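Local structure of hydroxylase (Rhodococcus sp., 2OR0) at residues A134-A139 against G150-S155; A164-M169 against V185-T190; E75-E80 against T315-Y320; R64-R69 against E243-M248. The protein is a putative hydroxylase, probably a flavin-dependent oxygenase built on the acyl-CoA dehydrogenase fold, whose substrate is not established. All blocks are in the same frame, centred on the assembly; numbering follows the deposited sequence.

Contact 1: residues A134-A139 against G150-S155; sequences APMGVA and GRWSFS
Trp152 reaches from strand 145-155 across to Ala134, Met136 and Gly137, and its ring and Met136 carry much of this contact. CG lies anti to the carbonyl carbon (chi1 -69°), which swings the indole from CB toward the 134-137 backbone. Met136, a selenomethionine in this crystal, puts CB over one face of the five-membered ring. This is a CH-pi contact, with Met136 CB 3.7 Å from the ring centroid. Trp152 CG is 3.8 Å from Met136 CB. Next along the ring, Trp152 CD1 meets Ala134 O at 3.2 Å, near the ring plane. NE1 gives its hydrogen to Gly167 O. Farther out, Trp152 CE2 is 3.7 Å from Gly137 N. Next to it on the six-membered ring, Trp152 CZ2 is 3.4 Å from Gly137 CA, approached obliquely, and Trp152 CH2, farther out, is 3.8 Å from the same Gly137 CA. The indole takes up the room where a CB on Gly137 would begin. Water also joins the segments: it donates to Met136 O at 2.6 Å and accepts from Arg151 N at 2.7 Å. Arg151 itself turns away and pairs with Asp211. The contact belongs to the beta hairpin of strands 137-142 and 145-155, near its open end. Trp152 also touches Leu166 of strand 163-170 and Val214 of strand 210-214, so its indole lies among several strands of one sheet.

Contact 2: residues A164-M169 against V185-T190; sequences AFLGAM and VILPRT
Ala164 and Leu187, and then Leu166 and Val185, form hydrogen-bonded antiparallel pairs with the non-hydrogen-bonded pair Phe165 and Ile186 between them, on strands whose axes run 138° apart. Each hydrogen-bonded pair has both of its bonds. The shortest include Ala164 N to Leu187 O and Val185 N to Leu166 O, each 2.8 Å. Between them, Ile186 CA sits 3.3 Å from Ala164 O in a CA-H...O contact.

Phe165 and Ile186 share one face of the sheet and lie side by side. Ile186 CG1 is over the Phe165 ring, 4.0 Å from its centroid and 20° off the normal. Ile186 CD1 follows, 3.8 Å from Phe165 CE2. Ile186 CG1 is anti to the carbonyl carbon (chi1 -65°), which lays this branch along the ring. The ring of Tyr133 also meets Phe165. A serine in place of Phe165 would probably leave Ile186 CG1 and CD1 without the ring they lie against and open a gap beside Tyr133.

The other face carries Ala164, Leu166, Val185 and Leu187. Val185 CG2 packs 4.1 Å from Leu166 CB, and Leu166 CD1 is 4.3 Å from Leu187 CD1. Trp152 and Leu148 of strand 145-155 and Leu212 of strand 210-214 touch side chains on this face. All six touching residues are buried. Four ladder bonds satisfy the paired backbone groups, while Phe165 and Ile186 bond outward to Ala130 and Arg223. The side chains offer only hydrocarbon on both faces, as suits the core of a beta domain.

Contact 3: residues E75-E80 against T315-Y320; sequences EVHPRE and TADRFY
Arg79 and Asp317 make the salt bridge between the start of helix 78-91 and helix 292-324. Two nitrogens grip the carboxylate side-on, one to each oxygen. Arg79 NH1 donates to Asp317 OD2 at 2.9 Å, close to the guanidinium plane. Arg79 NE donates to Asp317 OD1 at 3.2 Å, on its syn lone pair. The two planes are nearly coplanar, 30° apart. A bend at chi3 (-70°) turns the guanidinium edge to the acid. NH2 is left for a second salt bridge, to Glu83. A methionine at Arg79 would probably leave Asp317 and Glu83 without their shared positive partner.

The aromatic contact is edge-to-face. His77 presents its edge to the face of Tyr320, with CD2 over the ring centre. The centroids are 4.3 Å apart and the planes are at 53°.

The polar contacts of His77 hold its ring. It is the N-cap residue of helix 78-91, and His77 ND1 accepts from Arg79 N at 3.0 Å. Water joins its other nitrogen, His77 NE2, to Asp317 O.

The apolar part lies beside these groups. Pro78 CB packs 3.7 Å from Ala316 CB, and Pro78 CD is 3.6 Å from Tyr320 CD1. Met253 and Leu256 of helix 250-277 also touch Pro78.

The helix is thus capped, packed and charge-paired within its first turn. The Asp317 carboxylate lies beside the N-terminal turn of helix 78-91, whose dipole is likely to suit it.

Contact 4: residues R64-R69 against E243-M248; sequences RLLQPR and EPLFNM
Phe246 turns the edge of its ring toward Leu66, whose carbonyl oxygen lies in the ring plane. Phe246 CE1 is 3.3 Å from Leu66 O, so the weakly positive rim of the ring faces the oxygen. Glu243 CD is also near the ring edge. One face is covered from within its own segment by Leu245, with CG 4.1 Å above the plane and offset toward the rim. The ring of Trp107 meets Phe246 as well. At the end of the ring, Phe246 CZ is 4.0 Å from Pro68 N, approached obliquely, and 4.2 Å from Pro68 CG.

The second apolar pair is Leu66 and Leu245, whose side chains cross at about a right angle. Leu66 CD2 meets Leu245 CD1 at 3.9 Å. Leu245 CG is anti to the backbone N (chi1 170°), which sends its methyls toward Leu66.

Each loop is also held by other bonds. Residues 64-67 form a type I beta turn. Gln67 NE2 is hydrogen-bonded to Tyr71 O and, outside this loop, to Asn125 O. On the other side, Asn247 ND2 donates to Glu243 O at 2.8 Å, from above the carbonyl plane.

Here the loop between helices 51-60 and 78-91 and the one between helices 234-239 and 250-277 share no direct hydrogen bond. Five buried residues meet mostly through hydrocarbon, and the one polar atom closely approached across the contact, Leu66 O, faces aromatic C-H groups.

In the fold
The four contacts form two pairs. Contacts 1 and 2 belong to one sheet, their centres 9 Å apart; Trp152 NE1 reaches Gly167 O at 2.9 Å, and strands 137-142 and 163-170 run alongside. Contacts 3 and 4 have centres 10 Å apart and interlock along the chain. Glu75 OE2 is 2.7 Å from Arg69 N, and Val76 N is 3.0 Å from Leu65 O. Contacts 2 and 4 come within about 11 Å at their nearest atoms, whereas contacts 1 and 3 have centres about 30 Å apart, on opposite sides of the chain's centre. Flavin binding is only inferred for this protein, and none of the contacts can be tied to its site.

Contact 1: residues A134-A139 against G150-S155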
loop_
_atom_site.group_PDB
_atom_site.type_symbol
_atom_site.label_atom_id
_atom_site.label_comp_id
_atom_site.label_asym_id
_atom_site.label_seq_id
_atom_site.Cartn_x
_atom_site.Cartn_y
_atom_site.Cartn_z
ATOM N N ALA A 134 -11.949 -3.151 -1.328
ATOM C CA ALA A 134 -13.010 -2.889 -2.316
ATOM C C ALA A 134 -14.258 -3.686 -1.934
ATOM O O ALA A 134 -14.162 -4.869 -1.631
ATOM C CB ALA A 134 -12.561 -3.243 -3.741
ATOM N N PRO A 135 -15.423 -3.023 -1.905
ATOM C CA PRO A 135 -16.650 -3.650 -1.409
ATOM C C PRO A 135 -17.300 -4.568 -2.464
ATOM O O PRO A 135 -18.465 -4.351 -2.852
ATOM C CB PRO A 135 -17.536 -2.450 -1.107
ATOM C CG PRO A 135 -17.131 -1.445 -2.112
ATOM C CD PRO A 135 -15.645 -1.623 -2.306
HETATM N N MSE A 136 -16.545 -5.592 -2.862
HETATM C CA MSE A 136 -16.917 -6.481 -3.961
HETATM C C MSE A 136 -17.851 -7.611 -3.545
HETATM O O MSE A 136 -18.299 -8.404 -4.367
HETATM C CB MSE A 136 -15.659 -7.054 -4.634
HETATM C CG MSE A 136 -14.976 -6.095 -5.610
HETATM SE SE MSE A 136 -16.298 -5.120 -6.660
HETATM C CE MSE A 136 -16.122 -3.357 -5.806
ATOM N N GLY A 137 -18.169 -7.692 -2.262
ATOM C CA GLY A 137 -18.999 -8.787 -1.771
ATOM C C GLY A 137 -20.337 -8.363 -1.224
ATOM O O GLY A 137 -20.625 -7.163 -1.121
ATOM N N VAL A 138 -21.165 -9.353 -0.893
ATOM C CA VAL A 138 -22.481 -9.103 -0.291
ATOM C C VAL A 138 -22.572 -9.851 1.042
ATOM O O VAL A 138 -22.399 -11.069 1.097
ATOM C CB VAL A 138 -23.662 -9.486 -1.238
ATOM C CG1 VAL A 138 -25.023 -9.287 -0.536
ATOM C CG2 VAL A 138 -23.608 -8.665 -2.551
ATOM N N ALA A 139 -22.807 -9.087 2.113
ATOM C CA ALA A 139 -22.982 -9.615 3.462
ATOM C C ALA A 139 -24.486 -9.629 3.810
ATOM O O ALA A 139 -25.121 -8.576 3.897
ATOM C CB ALA A 139 -22.176 -8.758 4.491
ATOM N N GLY A 150 -19.002 -13.355 -2.560
ATOM C CA GLY A 150 -18.500 -12.444 -3.594
ATOM C C GLY A 150 -17.202 -12.894 -4.251
ATOM O O GLY A 150 -16.660 -13.969 -3.947
ATOM N N ARG A 151 -16.721 -12.063 -5.177
ATOM C CA ARG A 151 -15.444 -12.271 -5.850
ATOM C C ARG A 151 -14.688 -10.930 -5.804
ATOM O O ARG A 151 -15.208 -9.902 -6.240
ATOM C CB ARG A 151 -15.658 -12.745 -7.300
ATOM C CG ARG A 151 -14.336 -12.977 -8.065
ATOM C CD ARG A 151 -14.437 -13.924 -9.260
ATOM N NE ARG A 151 -13.106 -14.072 -9.884
ATOM C CZ ARG A 151 -12.736 -15.056 -10.710
ATOM N NH1 ARG A 151 -13.583 -16.028 -11.046
ATOM N NH2 ARG A 151 -11.507 -15.069 -11.228
ATOM N N TRP A 152 -13.482 -10.964 -5.246
ATOM C CA TRP A 152 -12.644 -9.779 -5.092
ATOM C C TRP A 152 -11.406 -9.997 -5.949
ATOM O O TRP A 152 -11.001 -11.126 -6.145
ATOM C CB TRP A 152 -12.188 -9.606 -3.630
ATOM C CG TRP A 152 -13.292 -9.244 -2.658
ATOM C CD1 TRP A 152 -13.565 -8.010 -2.143
ATOM C CD2 TRP A 152 -14.247 -10.148 -2.066
ATOM N NE1 TRP A 152 -14.635 -8.081 -1.276
ATOM C CE2 TRP A 152 -15.072 -9.381 -1.210
ATOM C CE3 TRP A 152 -14.469 -11.526 -2.167
ATOM C CZ2 TRP A 152 -16.118 -9.950 -0.454
ATOM C CZ3 TRP A 152 -15.518 -12.092 -1.419
ATOM C CH2 TRP A 152 -16.330 -11.294 -0.586
ATOM N N SER A 153 -10.804 -8.922 -6.435
ATOM C CA SER A 153 -9.541 -9.021 -7.161
ATOM C C SER A 153 -8.442 -8.220 -6.453
ATOM O O SER A 153 -8.732 -7.468 -5.517
ATOM C CB SER A 153 -9.745 -8.504 -8.593
ATOM O OG SER A 153 -10.296 -7.213 -8.536
ATOM N N PHE A 154 -7.193 -8.370 -6.916
ATOM C CA PHE A 154 -6.053 -7.599 -6.401
ATOM C C PHE A 154 -5.780 -7.907 -4.917
ATOM O O PHE A 154 -5.505 -6.992 -4.139
ATOM C CB PHE A 154 -6.268 -6.081 -6.609
ATOM C CG PHE A 154 -5.009 -5.288 -7.006
ATOM C CD1 PHE A 154 -5.074 -4.327 -8.039
ATOM C CD2 PHE A 154 -3.783 -5.438 -6.322
ATOM C CE1 PHE A 154 -3.929 -3.547 -8.393
ATOM C CE2 PHE A 154 -2.642 -4.685 -6.683
ATOM C CZ PHE A 154 -2.713 -3.742 -7.712
ATOM N N SER A 155 -5.832 -9.188 -4.537
ATOM C CA SER A 155 -5.499 -9.582 -3.162
ATOM C C SER A 155 -3.986 -9.768 -3.003
ATOM O O SER A 155 -3.478 -10.879 -3.101
ATOM C CB SER A 155 -6.259 -10.855 -2.765
ATOM O OG SER A 155 -6.014 -11.209 -1.406
HETATM O O HOH W 1 -18.752 -10.392 -5.942
#

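Contact 2: residues A164-M169 against V185-T190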
loop_
_atom_site.group_PDB
_atom_site.type_symbol
_atom_site.label_atom_id
_atom_site.label_comp_id
_atom_site.label_asym_id
_atom_site.label_seq_id
_atom_site.Cartn_x
_atom_site.Cartn_y
_atom_site.Cartn_z
ATOM N N ALA A 164 -8.175 -12.747 5.632
ATOM C CA ALA A 164 -8.415 -11.666 4.680
ATOM C C ALA A 164 -9.288 -10.633 5.317
ATOM O O ALA A 164 -10.185 -10.976 6.080
ATOM C CB ALA A 164 -9.083 -12.186 3.426
ATOM N N PHE A 165 -9.008 -9.378 4.982
ATOM C CA PHE A 165 -9.778 -8.223 5.381
ATOM C C PHE A 165 -10.496 -7.734 4.124
ATOM O O PHE A 165 -9.844 -7.220 3.222
ATOM C CB PHE A 165 -8.787 -7.147 5.817
ATOM C CG PHE A 165 -9.193 -6.378 7.041
ATOM C CD1 PHE A 165 -8.210 -5.888 7.926
ATOM C CD2 PHE A 165 -10.530 -6.130 7.331
ATOM C CE1 PHE A 165 -8.566 -5.176 9.077
ATOM C CE2 PHE A 165 -10.882 -5.409 8.500
ATOM C CZ PHE A 165 -9.897 -4.948 9.357
ATOM N N LEU A 166 -11.813 -7.873 4.027
ATOM C CA LEU A 166 -12.486 -7.591 2.751
ATOM C C LEU A 166 -13.598 -6.592 2.905
ATOM O O LEU A 166 -14.210 -6.523 3.969
ATOM C CB LEU A 166 -13.068 -8.881 2.157
ATOM C CG LEU A 166 -12.115 -10.061 1.997
ATOM C CD1 LEU A 166 -12.907 -11.390 1.791
ATOM C CD2 LEU A 166 -11.098 -9.779 0.846
ATOM N N GLY A 167 -13.889 -5.839 1.845
ATOM C CA GLY A 167 -15.052 -4.948 1.858
ATOM C C GLY A 167 -16.303 -5.677 1.388
ATOM O O GLY A 167 -16.234 -6.590 0.563
ATOM N N ALA A 168 -17.455 -5.279 1.907
ATOM C CA ALA A 168 -18.713 -5.846 1.462
ATOM C C ALA A 168 -19.828 -4.845 1.647
ATOM O O ALA A 168 -19.799 -4.028 2.576
ATOM C CB ALA A 168 -19.014 -7.122 2.225
HETATM N N MSE A 169 -20.805 -4.893 0.756
HETATM C CA MSE A 169 -22.057 -4.168 0.955
HETATM C C MSE A 169 -23.017 -5.051 1.751
HETATM O O MSE A 169 -22.954 -6.268 1.664
HETATM C CB MSE A 169 -22.699 -3.781 -0.372
HETATM C CG MSE A 169 -21.787 -3.034 -1.338
HETATM SE SE MSE A 169 -21.084 -1.346 -0.607
HETATM C CE MSE A 169 -22.728 -0.297 -0.470
ATOM N N VAL A 185 -14.763 -6.912 6.724
ATOM C CA VAL A 185 -15.014 -8.215 7.366
ATOM C C VAL A 185 -13.729 -9.035 7.397
ATOM O O VAL A 185 -12.905 -8.947 6.475
ATOM C CB VAL A 185 -16.165 -9.011 6.634
ATOM C CG1 VAL A 185 -17.474 -8.239 6.680
ATOM C CG2 VAL A 185 -15.793 -9.342 5.172
ATOM N N ILE A 186 -13.536 -9.813 8.457
ATOM C CA ILE A 186 -12.340 -10.651 8.575
ATOM C C ILE A 186 -12.717 -12.133 8.432
ATOM O O ILE A 186 -13.661 -12.598 9.088
ATOM C CB ILE A 186 -11.591 -10.397 9.918
ATOM C CG1 ILE A 186 -11.043 -8.967 9.972
ATOM C CG2 ILE A 186 -10.447 -11.375 10.121
ATOM C CD1 ILE A 186 -11.743 -8.112 11.019
ATOM N N LEU A 187 -11.997 -12.858 7.564
ATOM C CA LEU A 187 -12.252 -14.288 7.300
ATOM C C LEU A 187 -10.965 -15.061 7.377
ATOM O O LEU A 187 -9.944 -14.585 6.897
ATOM C CB LEU A 187 -12.838 -14.519 5.898
ATOM C CG LEU A 187 -14.302 -14.202 5.618
ATOM C CD1 LEU A 187 -14.529 -12.717 5.558
ATOM C CD2 LEU A 187 -14.719 -14.842 4.308
ATOM N N PRO A 188 -10.996 -16.259 7.992
ATOM C CA PRO A 188 -9.839 -17.139 7.939
ATOM C C PRO A 188 -9.734 -17.755 6.539
ATOM O O PRO A 188 -10.750 -17.830 5.841
ATOM C CB PRO A 188 -10.174 -18.215 8.972
ATOM C CG PRO A 188 -11.672 -18.213 9.061
ATOM C CD PRO A 188 -12.103 -16.822 8.792
ATOM N N ARG A 189 -8.526 -18.184 6.149
ATOM C CA ARG A 189 -8.260 -18.687 4.790
ATOM C C ARG A 189 -9.090 -19.926 4.481
ATOM O O ARG A 189 -9.417 -20.217 3.328
ATOM C CB ARG A 189 -6.771 -19.001 4.601
ATOM C CG ARG A 189 -6.434 -19.508 3.217
ATOM C CD ARG A 189 -5.146 -18.930 2.711
ATOM N NE ARG A 189 -4.498 -19.858 1.793
ATOM C CZ ARG A 189 -3.233 -19.764 1.396
ATOM N NH1 ARG A 189 -2.461 -18.765 1.825
ATOM N NH2 ARG A 189 -2.737 -20.667 0.561
ATOM N N THR A 190 -9.416 -20.650 5.543
ATOM C CA THR A 190 -10.310 -21.787 5.472
ATOM C C THR A 190 -11.697 -21.442 4.884
ATOM O O THR A 190 -12.383 -22.315 4.311
ATOM C CB THR A 190 -10.427 -22.423 6.885
ATOM O OG1 THR A 190 -10.692 -23.818 6.729
ATOM C CG2 THR A 190 -11.511 -21.759 7.710
#

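Contact 3: residues E75-E80 against T315-Y320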
loop_
_atom_site.group_PDB
_atom_site.type_symbol
_atom_site.label_atom_id
_atom_site.label_comp_id
_atom_site.label_asym_id
_atom_site.label_seq_id
_atom_site.Cartn_x
_atom_site.Cartn_y
_atom_site.Cartn_z
ATOM N N GLU A 75 4.415 -0.213 16.704
ATOM C CA GLU A 75 3.696 1.071 16.668
ATOM C C GLU A 75 4.523 2.276 16.214
ATOM O O GLU A 75 4.428 3.365 16.807
ATOM C CB GLU A 75 3.022 1.376 18.015
ATOM C CG GLU A 75 2.206 0.206 18.549
ATOM C CD GLU A 75 1.705 0.409 19.982
ATOM O OE1 GLU A 75 1.736 1.556 20.492
ATOM O OE2 GLU A 75 1.267 -0.602 20.580
ATOM N N VAL A 76 5.291 2.108 15.131
ATOM C CA VAL A 76 6.134 3.206 14.623
ATOM C C VAL A 76 5.334 4.449 14.208
ATOM O O VAL A 76 4.130 4.374 13.949
ATOM C CB VAL A 76 7.146 2.732 13.518
ATOM C CG1 VAL A 76 7.931 1.532 14.014
ATOM C CG2 VAL A 76 6.446 2.405 12.197
ATOM N N HIS A 77 6.016 5.599 14.184
ATOM C CA HIS A 77 5.477 6.843 13.651
ATOM C C HIS A 77 5.215 6.588 12.155
ATOM O O HIS A 77 6.007 5.912 11.512
ATOM C CB HIS A 77 6.534 7.956 13.816
ATOM C CG HIS A 77 6.053 9.319 13.443
ATOM N ND1 HIS A 77 6.063 9.790 12.145
ATOM C CD2 HIS A 77 5.538 10.316 14.199
ATOM C CE1 HIS A 77 5.569 11.014 12.122
ATOM N NE2 HIS A 77 5.239 11.356 13.354
ATOM N N PRO A 78 4.118 7.134 11.598
ATOM C CA PRO A 78 3.822 6.986 10.154
ATOM C C PRO A 78 5.019 7.277 9.224
ATOM O O PRO A 78 5.151 6.632 8.172
ATOM C CB PRO A 78 2.722 8.027 9.924
ATOM C CG PRO A 78 2.025 8.116 11.219
ATOM C CD PRO A 78 3.087 7.927 12.282
ATOM N N ARG A 79 5.868 8.245 9.589
ATOM C CA ARG A 79 7.039 8.574 8.769
ATOM C C ARG A 79 7.929 7.369 8.644
ATOM O O ARG A 79 8.384 7.058 7.547
ATOM C CB ARG A 79 7.838 9.764 9.322
ATOM C CG ARG A 79 9.277 9.869 8.779
ATOM C CD ARG A 79 10.002 11.139 9.279
ATOM N NE ARG A 79 9.470 12.371 8.685
ATOM C CZ ARG A 79 9.849 12.872 7.507
ATOM N NH1 ARG A 79 9.324 14.005 7.066
ATOM N NH2 ARG A 79 10.752 12.240 6.762
ATOM N N GLU A 80 8.193 6.689 9.761
ATOM C CA GLU A 80 9.028 5.490 9.731
ATOM C C GLU A 80 8.422 4.363 8.880
ATOM O O GLU A 80 9.144 3.650 8.166
ATOM C CB GLU A 80 9.303 4.944 11.146
ATOM C CG GLU A 80 10.213 3.703 11.070
ATOM C CD GLU A 80 10.757 3.242 12.418
ATOM O OE1 GLU A 80 10.491 3.901 13.445
ATOM O OE2 GLU A 80 11.458 2.221 12.431
ATOM N N THR A 315 2.457 15.307 5.055
ATOM C CA THR A 315 1.072 15.156 5.491
ATOM C C THR A 315 0.939 14.325 6.782
ATOM O O THR A 315 0.243 14.737 7.719
ATOM C CB THR A 315 0.193 14.508 4.411
ATOM O OG1 THR A 315 0.256 15.298 3.207
ATOM C CG2 THR A 315 -1.261 14.424 4.910
ATOM N N ALA A 316 1.596 13.162 6.807
ATOM C CA ALA A 316 1.537 12.233 7.931
ATOM C C ALA A 316 2.189 12.824 9.200
ATOM O O ALA A 316 1.645 12.652 10.290
ATOM C CB ALA A 316 2.181 10.889 7.570
ATOM N N ASP A 317 3.349 13.498 9.048
ATOM C CA ASP A 317 4.017 14.201 10.164
ATOM C C ASP A 317 3.073 15.151 10.872
ATOM O O ASP A 317 3.001 15.184 12.109
ATOM C CB ASP A 317 5.123 15.102 9.647
ATOM C CG ASP A 317 6.395 14.398 9.382
ATOM O OD1 ASP A 317 6.618 13.263 9.842
ATOM O OD2 ASP A 317 7.211 15.035 8.691
ATOM N N ARG A 318 2.409 15.968 10.060
ATOM C CA ARG A 318 1.536 17.031 10.518
ATOM C C ARG A 318 0.260 16.487 11.128
ATOM O O ARG A 318 -0.188 16.993 12.168
ATOM C CB ARG A 318 1.221 17.975 9.375
ATOM C CG ARG A 318 0.264 19.101 9.699
ATOM C CD ARG A 318 0.372 20.242 8.625
ATOM N NE ARG A 318 0.627 19.649 7.304
ATOM C CZ ARG A 318 -0.329 19.174 6.495
ATOM N NH1 ARG A 318 -0.004 18.628 5.328
ATOM N NH2 ARG A 318 -1.612 19.253 6.849
ATOM N N PHE A 319 -0.331 15.473 10.482
ATOM C CA PHE A 319 -1.515 14.807 11.032
ATOM C C PHE A 319 -1.148 14.179 12.385
ATOM O O PHE A 319 -1.900 14.296 13.352
ATOM C CB PHE A 319 -2.027 13.730 10.060
ATOM C CG PHE A 319 -2.868 14.266 8.901
ATOM C CD1 PHE A 319 -2.915 15.627 8.593
ATOM C CD2 PHE A 319 -3.582 13.368 8.077
ATOM C CE1 PHE A 319 -3.682 16.109 7.508
ATOM C CE2 PHE A 319 -4.354 13.836 7.002
ATOM C CZ PHE A 319 -4.403 15.204 6.718
ATOM N N TYR A 320 -0.009 13.506 12.445
ATOM C CA TYR A 320 0.420 12.898 13.697
ATOM C C TYR A 320 0.552 13.956 14.807
ATOM O O TYR A 320 0.118 13.708 15.919
ATOM C CB TYR A 320 1.727 12.138 13.542
ATOM C CG TYR A 320 2.115 11.348 14.789
ATOM C CD1 TYR A 320 1.733 10.015 14.934
ATOM C CD2 TYR A 320 2.874 11.939 15.822
ATOM C CE1 TYR A 320 2.070 9.288 16.072
ATOM C CE2 TYR A 320 3.245 11.206 16.965
ATOM C CZ TYR A 320 2.830 9.890 17.081
ATOM O OH TYR A 320 3.169 9.154 18.191
HETATM O O HOH W 2 4.892 14.202 13.632
#

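Contact 4: residues R64-R69 against E243-M248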
loop_
_atom_site.group_PDB
_atom_site.type_symbol
_atom_site.label_atom_id
_atom_site.label_comp_id
_atom_site.label_asym_id
_atom_site.label_seq_id
_atom_site.Cartn_x
_atom_site.Cartn_y
_atom_site.Cartn_z
ATOM N N ARG A 64 5.027 -5.951 11.097
ATOM C CA ARG A 64 4.701 -5.553 12.464
ATOM C C ARG A 64 4.915 -4.061 12.781
ATOM O O ARG A 64 4.654 -3.601 13.919
ATOM C CB ARG A 64 5.479 -6.432 13.435
ATOM C CG ARG A 64 4.863 -7.833 13.529
ATOM C CD ARG A 64 5.528 -8.674 14.585
ATOM N NE ARG A 64 6.954 -8.803 14.323
ATOM C CZ ARG A 64 7.742 -9.682 14.928
ATOM N NH1 ARG A 64 7.226 -10.527 15.834
ATOM N NH2 ARG A 64 9.045 -9.721 14.623
ATOM N N LEU A 65 5.358 -3.309 11.774
ATOM C CA LEU A 65 5.585 -1.864 11.905
ATOM C C LEU A 65 4.451 -1.102 12.585
ATOM O O LEU A 65 4.697 -0.297 13.488
ATOM C CB LEU A 65 5.915 -1.225 10.544
ATOM C CG LEU A 65 7.321 -1.478 9.973
ATOM C CD1 LEU A 65 7.387 -1.082 8.493
ATOM C CD2 LEU A 65 8.381 -0.749 10.779
ATOM N N LEU A 66 3.216 -1.363 12.167
ATOM C CA LEU A 66 2.062 -0.633 12.670
ATOM C C LEU A 66 1.182 -1.518 13.560
ATOM O O LEU A 66 0.037 -1.180 13.839
ATOM C CB LEU A 66 1.236 -0.074 11.508
ATOM C CG LEU A 66 1.946 0.825 10.481
ATOM C CD1 LEU A 66 1.013 1.072 9.303
ATOM C CD2 LEU A 66 2.445 2.161 11.113
ATOM N N GLN A 67 1.727 -2.655 13.978
ATOM C CA GLN A 67 1.015 -3.616 14.820
ATOM C C GLN A 67 1.059 -3.169 16.304
ATOM O O GLN A 67 2.047 -2.556 16.720
ATOM C CB GLN A 67 1.683 -4.973 14.653
ATOM C CG GLN A 67 0.890 -6.171 15.148
ATOM C CD GLN A 67 1.281 -7.434 14.410
ATOM O OE1 GLN A 67 1.400 -7.432 13.174
ATOM N NE2 GLN A 67 1.489 -8.527 15.152
ATOM N N PRO A 68 -0.015 -3.442 17.087
ATOM C CA PRO A 68 0.033 -3.175 18.556
ATOM C C PRO A 68 1.193 -3.885 19.252
ATOM O O PRO A 68 1.559 -4.999 18.869
ATOM C CB PRO A 68 -1.312 -3.726 19.074
ATOM C CG PRO A 68 -2.222 -3.702 17.882
ATOM C CD PRO A 68 -1.333 -3.964 16.666
ATOM N N ARG A 69 1.784 -3.217 20.250
ATOM C CA ARG A 69 2.874 -3.808 21.062
ATOM C C ARG A 69 2.403 -5.047 21.804
ATOM O O ARG A 69 3.179 -5.987 21.997
ATOM C CB ARG A 69 3.452 -2.787 22.060
ATOM C CG ARG A 69 4.404 -1.789 21.421
ATOM C CD ARG A 69 4.770 -0.663 22.398
ATOM N NE ARG A 69 5.290 0.523 21.711
ATOM C CZ ARG A 69 6.552 0.668 21.304
ATOM N NH1 ARG A 69 7.443 -0.315 21.500
ATOM N NH2 ARG A 69 6.927 1.796 20.692
ATOM N N GLU A 243 -2.969 5.568 21.889
ATOM C CA GLU A 243 -1.829 5.809 21.015
ATOM C C GLU A 243 -2.195 6.726 19.826
ATOM O O GLU A 243 -3.162 6.437 19.103
ATOM C CB GLU A 243 -1.245 4.481 20.520
ATOM C CG GLU A 243 -0.908 3.472 21.611
ATOM C CD GLU A 243 -2.041 2.488 21.929
ATOM O OE1 GLU A 243 -3.231 2.781 21.682
ATOM O OE2 GLU A 243 -1.730 1.413 22.459
ATOM N N PRO A 244 -1.435 7.830 19.625
ATOM C CA PRO A 244 -1.774 8.709 18.503
ATOM C C PRO A 244 -1.733 7.984 17.146
ATOM O O PRO A 244 -2.544 8.288 16.293
ATOM C CB PRO A 244 -0.727 9.822 18.582
ATOM C CG PRO A 244 -0.305 9.831 20.057
ATOM C CD PRO A 244 -0.278 8.349 20.386
ATOM N N LEU A 245 -0.827 7.019 16.983
ATOM C CA LEU A 245 -0.758 6.258 15.744
ATOM C C LEU A 245 -2.144 5.726 15.360
ATOM O O LEU A 245 -2.611 5.938 14.227
ATOM C CB LEU A 245 0.251 5.121 15.828
ATOM C CG LEU A 245 0.178 4.151 14.630
ATOM C CD1 LEU A 245 0.607 4.824 13.285
ATOM C CD2 LEU A 245 0.994 2.935 14.932
ATOM N N PHE A 246 -2.818 5.093 16.320
ATOM C CA PHE A 246 -4.083 4.422 16.043
ATOM C C PHE A 246 -5.245 5.355 15.936
ATOM O O PHE A 246 -6.357 4.927 15.641
ATOM C CB PHE A 246 -4.341 3.297 17.050
ATOM C CG PHE A 246 -3.307 2.246 17.005
ATOM C CD1 PHE A 246 -2.979 1.638 15.791
ATOM C CD2 PHE A 246 -2.622 1.870 18.151
ATOM C CE1 PHE A 246 -2.004 0.664 15.729
ATOM C CE2 PHE A 246 -1.646 0.887 18.090
ATOM C CZ PHE A 246 -1.334 0.285 16.865
ATOM N N ASN A 247 -4.998 6.644 16.136
ATOM C CA ASN A 247 -6.049 7.611 15.913
ATOM C C ASN A 247 -5.873 8.437 14.650
ATOM O O ASN A 247 -6.577 9.420 14.446
ATOM C CB ASN A 247 -6.257 8.492 17.140
ATOM C CG ASN A 247 -6.790 7.704 18.321
ATOM O OD1 ASN A 247 -8.002 7.600 18.497
ATOM N ND2 ASN A 247 -5.886 7.138 19.124
HETATM N N MSE A 248 -4.922 8.031 13.813
HETATM C CA MSE A 248 -4.693 8.691 12.498
HETATM C C MSE A 248 -5.892 8.496 11.540
HETATM O O MSE A 248 -6.616 7.513 11.658
HETATM C CB MSE A 248 -3.407 8.148 11.868
HETATM C CG MSE A 248 -2.123 8.572 12.593
HETATM SE SE MSE A 248 -1.644 10.400 12.174
HETATM C CE MSE A 248 -1.141 10.156 10.247
#